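Local structure of aromatic-amino-acid:2-oxoglutarate transaminase (Candida albicans, 6HND) at the interface of chains A and B. The protein is an aromatic aminotransferase that uses pyridoxal 5'-phosphate as its cofactor, probably to move amino groups between aromatic amino acids and 2-oxoglutarate. Residues are numbered along the deposited sequence; one frame, centred on the assembly and turned at random. Chains: chain A/B, Aromatic-amino-acid:2-oxoglutarate transaminase.

Contact 1: the interface of chains A and B. Residues chain A 40, 43, 45; chain B 468, 492, 495.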
ATOM      1  N   ALA A  40     -15.751 -25.085   2.433  1.00 50.99           N
ATOM      2  CA  ALA A  40     -14.622 -24.440   3.135  1.00 47.80           C
ATOM      3  C   ALA A  40     -15.071 -23.967   4.525  1.00 45.73           C
ATOM      4  O   ALA A  40     -15.986 -23.117   4.607  1.00 52.25           O
ATOM      5  CB  ALA A  40     -14.095 -23.299   2.292  1.00 48.78           C
ATOM      6  N   TYR A  43     -10.590 -20.708   4.972  1.00 60.74           N
ATOM      7  CA  TYR A  43     -10.130 -19.322   4.706  1.00 63.45           C
ATOM      8  C   TYR A  43     -10.886 -18.365   5.639  1.00 55.60           C
ATOM      9  O   TYR A  43     -12.126 -18.376   5.679  1.00 59.85           O
ATOM     10  CB  TYR A  43     -10.288 -19.010   3.214  1.00 78.39           C
ATOM     11  CG  TYR A  43      -9.952 -20.163   2.294  1.00 98.39           C
ATOM     12  CD1 TYR A  43      -8.660 -20.681   2.224  1.00103.29           C
ATOM     13  CD2 TYR A  43     -10.933 -20.767   1.510  1.00100.84           C
ATOM     14  CE1 TYR A  43      -8.356 -21.760   1.401  1.00114.25           C
ATOM     15  CE2 TYR A  43     -10.643 -21.844   0.680  1.00106.00           C
ATOM     16  CZ  TYR A  43      -9.351 -22.347   0.624  1.00111.52           C
ATOM     17  OH  TYR A  43      -9.069 -23.421  -0.181  1.00 91.26           O
ATOM     18  N   MET A  45     -12.361 -15.366   6.010  1.00 52.23           N
ATOM     19  CA  MET A  45     -12.860 -14.220   5.211  1.00 55.97           C
ATOM     20  C   MET A  45     -14.385 -14.201   5.112  1.00 54.20           C
ATOM     21  O   MET A  45     -15.042 -15.198   4.813  1.00 52.30           O
ATOM     22  CB  MET A  45     -12.267 -14.227   3.803  1.00 57.73           C
ATOM     23  CG  MET A  45     -12.162 -15.575   3.160  1.00 60.54           C
ATOM     24  SD  MET A  45     -11.759 -15.368   1.414  1.00 65.30           S
ATOM     25  CE  MET A  45     -10.300 -16.383   1.178  1.00 52.39           C
TER
ATOM     26  N   LEU B 468     -12.837 -28.524   3.875  1.00 40.60           N
ATOM     27  CA  LEU B 468     -11.502 -27.886   3.981  1.00 44.23           C
ATOM     28  C   LEU B 468     -11.374 -27.171   5.337  1.00 45.76           C
ATOM     29  O   LEU B 468     -12.299 -26.414   5.716  1.00 42.72           O
ATOM     30  CB  LEU B 468     -11.324 -26.912   2.817  1.00 45.33           C
ATOM     31  CG  LEU B 468     -11.502 -27.485   1.404  1.00 50.86           C
ATOM     32  CD1 LEU B 468     -11.224 -26.400   0.354  1.00 46.68           C
ATOM     33  CD2 LEU B 468     -10.616 -28.712   1.168  1.00 48.85           C
ATOM     34  N   CYS B 492     -13.555 -21.849  10.335  1.00 37.39           N
ATOM     35  CA  CYS B 492     -14.110 -20.510  10.077  1.00 41.32           C
ATOM     36  C   CYS B 492     -15.506 -20.619   9.450  1.00 39.55           C
ATOM     37  O   CYS B 492     -15.619 -21.252   8.381  1.00 42.09           O
ATOM     38  CB  CYS B 492     -13.183 -19.691   9.192  1.00 41.88           C
ATOM     39  SG  CYS B 492     -13.878 -18.053   8.864  1.00 42.15           S
ATOM     40  N   LEU B 495     -17.297 -17.795   5.855  1.00 41.08           N
ATOM     41  CA  LEU B 495     -17.280 -17.908   4.372  1.00 46.40           C
ATOM     42  C   LEU B 495     -18.626 -18.465   3.873  1.00 46.31           C
ATOM     43  O   LEU B 495     -19.097 -18.030   2.814  1.00 49.04           O
ATOM     44  CB  LEU B 495     -16.095 -18.773   3.908  1.00 51.45           C
ATOM     45  CG  LEU B 495     -15.185 -18.145   2.838  1.00 59.11           C
ATOM     46  CD1 LEU B 495     -14.401 -19.211   2.108  1.00 59.91           C
ATOM     47  CD2 LEU B 495     -15.942 -17.270   1.824  1.00 60.33           C
TER
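B:Leu495 carries most of the apolar contact, meeting A:Tyr43 with its CD1 branch and the A:Met45 side chain with its branch point CG. The CD1 methyl meets the phenol ring of A:Tyr43 at the edge, in the plane of the ring, 3.8 Å from CD2 of A:Tyr43; the two side chains cross obliquely. The same methyl faces the CB methyl of A:Ala40 at 4.1 Å, so that one leucine branch is shared by two residues of chain A. On the other flank B:Leu495 and A:Met45 run side by side and point the same way, with CG of the methionine 4.0 Å from CG of the leucine. The chi1 of 40°, which sets CG of A:Met45 between its backbone N and carbonyl carbon, turns CG to run alongside the leucine. At the far end of the tyrosine, the phenol oxygen OH lies 3.7 Å from CD1 of B:Leu468, an approach of a hydroxyl to a methyl and not a polar bond. A:Tyr43 is poorly ordered as a residue, so its ring packing and its contact with the thiol of B:Cys492 are both approximate.

Polar contact is slight. The thiol SG of B:Cys492 stands 3.6 Å from the backbone O of A:Tyr43, at most a weak hydrogen bond. With SG anti to the backbone N (chi1 179°), the thiol is carried towards that carbonyl. The backbone O of A:Met45 packs against aliphatic atoms of B:Leu495, including its CA at 3.5 Å.

Backbone pairing is represented by A:Ala40 and B:Leu468, which form a parallel beta bridge, with CB of B:Leu468 passing beside CA of A:Ala40, 4.1 Å away.

In the fold, the N-terminal segment of chain A, strand 39-40 and the loop after it, lies across the C-terminal part of chain B, along strand 467-468, the end of strand 488-492 and the loop that precedes helix 499-518. This intersubunit contact belongs to a two-fold symmetric interface, consistent with the dimers typical of this aminotransferase class.

Contact 2: the interface of chains A and B. Residues chain A 466-467, 501, 504-505, 508; chain B 39, 41.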
ATOM      1  N   GLY A 466       4.452  36.096  -5.370  1.00 37.06           N
ATOM      2  CA  GLY A 466       3.242  35.250  -5.394  1.00 35.90           C
ATOM      3  C   GLY A 466       3.321  34.217  -6.503  1.00 42.16           C
ATOM      4  O   GLY A 466       2.294  33.981  -7.188  1.00 46.48           O
ATOM      5  N   ILE A 467       4.507  33.639  -6.700  1.00 44.31           N
ATOM      6  CA  ILE A 467       4.762  32.507  -7.642  1.00 41.27           C
ATOM      7  C   ILE A 467       5.633  31.486  -6.906  1.00 41.30           C
ATOM      8  O   ILE A 467       6.711  31.882  -6.371  1.00 40.00           O
ATOM      9  CB  ILE A 467       5.378  32.999  -8.974  1.00 42.32           C
ATOM     10  CG1 ILE A 467       5.433  31.889 -10.028  1.00 45.63           C
ATOM     11  CG2 ILE A 467       6.736  33.652  -8.795  1.00 39.04           C
ATOM     12  CD1 ILE A 467       4.103  31.171 -10.228  1.00 45.79           C
ATOM     13  N   GLU A 501      -4.424  31.661 -15.263  1.00 44.03           N
ATOM     14  CA  GLU A 501      -3.456  31.385 -14.167  1.00 46.29           C
ATOM     15  C   GLU A 501      -2.065  31.104 -14.747  1.00 42.95           C
ATOM     16  O   GLU A 501      -1.063  31.492 -14.089  1.00 40.83           O
ATOM     17  CB  GLU A 501      -3.927  30.235 -13.283  1.00 46.84           C
ATOM     18  CG  GLU A 501      -4.928  30.684 -12.239  1.00 47.22           C
ATOM     19  CD  GLU A 501      -5.583  29.536 -11.503  1.00 45.30           C
ATOM     20  OE1 GLU A 501      -4.943  28.464 -11.415  1.00 42.77           O
ATOM     21  OE2 GLU A 501      -6.727  29.727 -11.039  1.00 46.66           O
ATOM     22  N   GLU A 504      -0.594  34.489 -15.903  1.00 35.15           N
ATOM     23  CA  GLU A 504      -0.264  35.296 -14.706  1.00 33.81           C
ATOM     24  C   GLU A 504       0.969  34.684 -14.033  1.00 36.23           C
ATOM     25  O   GLU A 504       1.846  35.474 -13.594  1.00 36.31           O
ATOM     26  CB  GLU A 504      -1.460  35.425 -13.767  1.00 35.78           C
ATOM     27  CG  GLU A 504      -1.154  36.211 -12.498  1.00 36.56           C
ATOM     28  CD  GLU A 504      -0.799  37.671 -12.702  1.00 39.15           C
ATOM     29  OE1 GLU A 504      -1.046  38.187 -13.842  1.00 47.43           O
ATOM     30  OE2 GLU A 504      -0.295  38.310 -11.716  1.00 40.64           O
ATOM     31  N   SER A 505       1.077  33.349 -14.011  1.00 34.01           N
ATOM     32  CA  SER A 505       2.209  32.614 -13.377  1.00 35.82           C
ATOM     33  C   SER A 505       3.545  33.001 -14.026  1.00 32.39           C
ATOM     34  O   SER A 505       4.463  33.353 -13.310  1.00 31.62           O
ATOM     35  CB  SER A 505       1.978  31.110 -13.420  1.00 35.60           C
ATOM     36  OG  SER A 505       0.858  30.805 -12.611  1.00 39.65           O
ATOM     37  N   ARG A 508       4.420  36.771 -13.185  1.00 34.11           N
ATOM     38  CA  ARG A 508       4.964  36.948 -11.818  1.00 36.62           C
ATOM     39  C   ARG A 508       6.395  36.405 -11.753  1.00 39.00           C
ATOM     40  O   ARG A 508       7.258  37.029 -11.089  1.00 38.93           O
ATOM     41  CB  ARG A 508       4.074  36.254 -10.794  1.00 40.33           C
ATOM     42  CG  ARG A 508       2.753  36.964 -10.561  1.00 43.96           C
ATOM     43  CD  ARG A 508       1.873  36.190  -9.600  1.00 45.07           C
ATOM     44  NE  ARG A 508       0.500  36.692  -9.591  1.00 45.87           N
ATOM     45  CZ  ARG A 508      -0.389  36.473  -8.634  1.00 44.10           C
ATOM     46  NH1 ARG A 508      -0.066  35.769  -7.563  1.00 42.72           N
ATOM     47  NH2 ARG A 508      -1.610  36.964  -8.760  1.00 46.36           N
TER
ATOM     48  N   LEU B  39       0.136  32.035  -6.785  1.00 42.42           N
ATOM     49  CA  LEU B  39      -0.077  30.930  -7.768  1.00 43.80           C
ATOM     50  C   LEU B  39       1.116  29.967  -7.701  1.00 42.20           C
ATOM     51  O   LEU B  39       2.225  30.402  -7.328  1.00 44.43           O
ATOM     52  CB  LEU B  39      -0.274  31.505  -9.169  1.00 44.31           C
ATOM     53  CG  LEU B  39      -1.548  32.338  -9.322  1.00 42.55           C
ATOM     54  CD1 LEU B  39      -1.520  33.168 -10.612  1.00 39.74           C
ATOM     55  CD2 LEU B  39      -2.779  31.441  -9.245  1.00 41.09           C
ATOM     56  N   LEU B  41       3.473  26.939  -9.505  1.00 41.60           N
ATOM     57  CA  LEU B  41       4.031  26.119 -10.615  1.00 42.69           C
ATOM     58  C   LEU B  41       4.925  25.038  -9.995  1.00 44.43           C
ATOM     59  O   LEU B  41       5.817  24.517 -10.722  1.00 48.07           O
ATOM     60  CB  LEU B  41       4.842  27.012 -11.570  1.00 40.43           C
ATOM     61  CG  LEU B  41       4.048  27.997 -12.421  1.00 40.91           C
ATOM     62  CD1 LEU B  41       4.985  28.927 -13.168  1.00 41.14           C
ATOM     63  CD2 LEU B  41       3.129  27.273 -13.394  1.00 40.87           C
TER
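Strand 39-40 of chain B and the loop residue B:Leu41 lie on chain A between strand 467-468, with the loop residue A:Gly466 before it, and helix 499-518. The protein belongs to the pyridoxal-phosphate-dependent aminotransferases of the first class, and here an N-terminal segment of one subunit docks on the C-terminal part of the other. B:Leu39 forms a parallel beta bridge with A:Ile467, and its backbone N donates to A:Gly466 O at 2.9 Å, coming from above the carbonyl plane. The same oxygen accepts a second hydrogen bond from A:Arg508 NH1, tilted just 17° from that plane, so a strand amide and a guanidinium grip one carbonyl.

B:Leu39 as a residue buries 117 Å² of the 224 Å² hidden here, and its side chain turns onto the helix. Its CD1 sits over the centre of the A:Arg508 guanidinium, 4.0 Å above the plane, and also touches the aliphatic CG of A:Glu504 at 3.6 Å. CD2 instead meets A:Glu501 CG at 3.8 Å, the two side chains crossing at about a right angle. Two bonds near its plane, NH1 to A:Gly466 O and NE to A:Glu504 OE2, fix the rotation of the guanidinium and leave its face to the leucine methyl. A:Arg508 NE forms a nearly straight hydrogen bond of 2.8 Å, also a salt bridge, to A:Glu504 OE2, through the anti lone pair of that carboxylate oxygen. A bend at chi2 (64°) of A:Glu504 folds its carboxylate back to the arginine.

CD1 of B:Leu41 rests against a small apolar surface made by A:Ser505 CB, at 3.7 Å, and A:Ile467 CD1, both on the same side of the methyl; the leucine and isoleucine side chains cross at a slant. The serine hydroxyl OG is bonded within its own helix to A:Glu501 O, leaving its CB towards B:Leu41 while OG lies beside CB of B:Leu39.

The centres of contact 1 and contact 2 are about 58 Å apart, at opposite ends of the dimer, yet they draw on the same pair of elements with the chains exchanged. In both, strand 39-40 of one subunit adds to strand 467-468 of the other: contact 1 extends from there along the following loop towards strand 488-492, whereas contact 2 takes in helix 499-518. By the two-fold symmetry each contact has a twin beside the other, so the N-terminal segments are exchanged reciprocally and each subunit clasps the C-terminal part of its partner, which would help hold the dimer together.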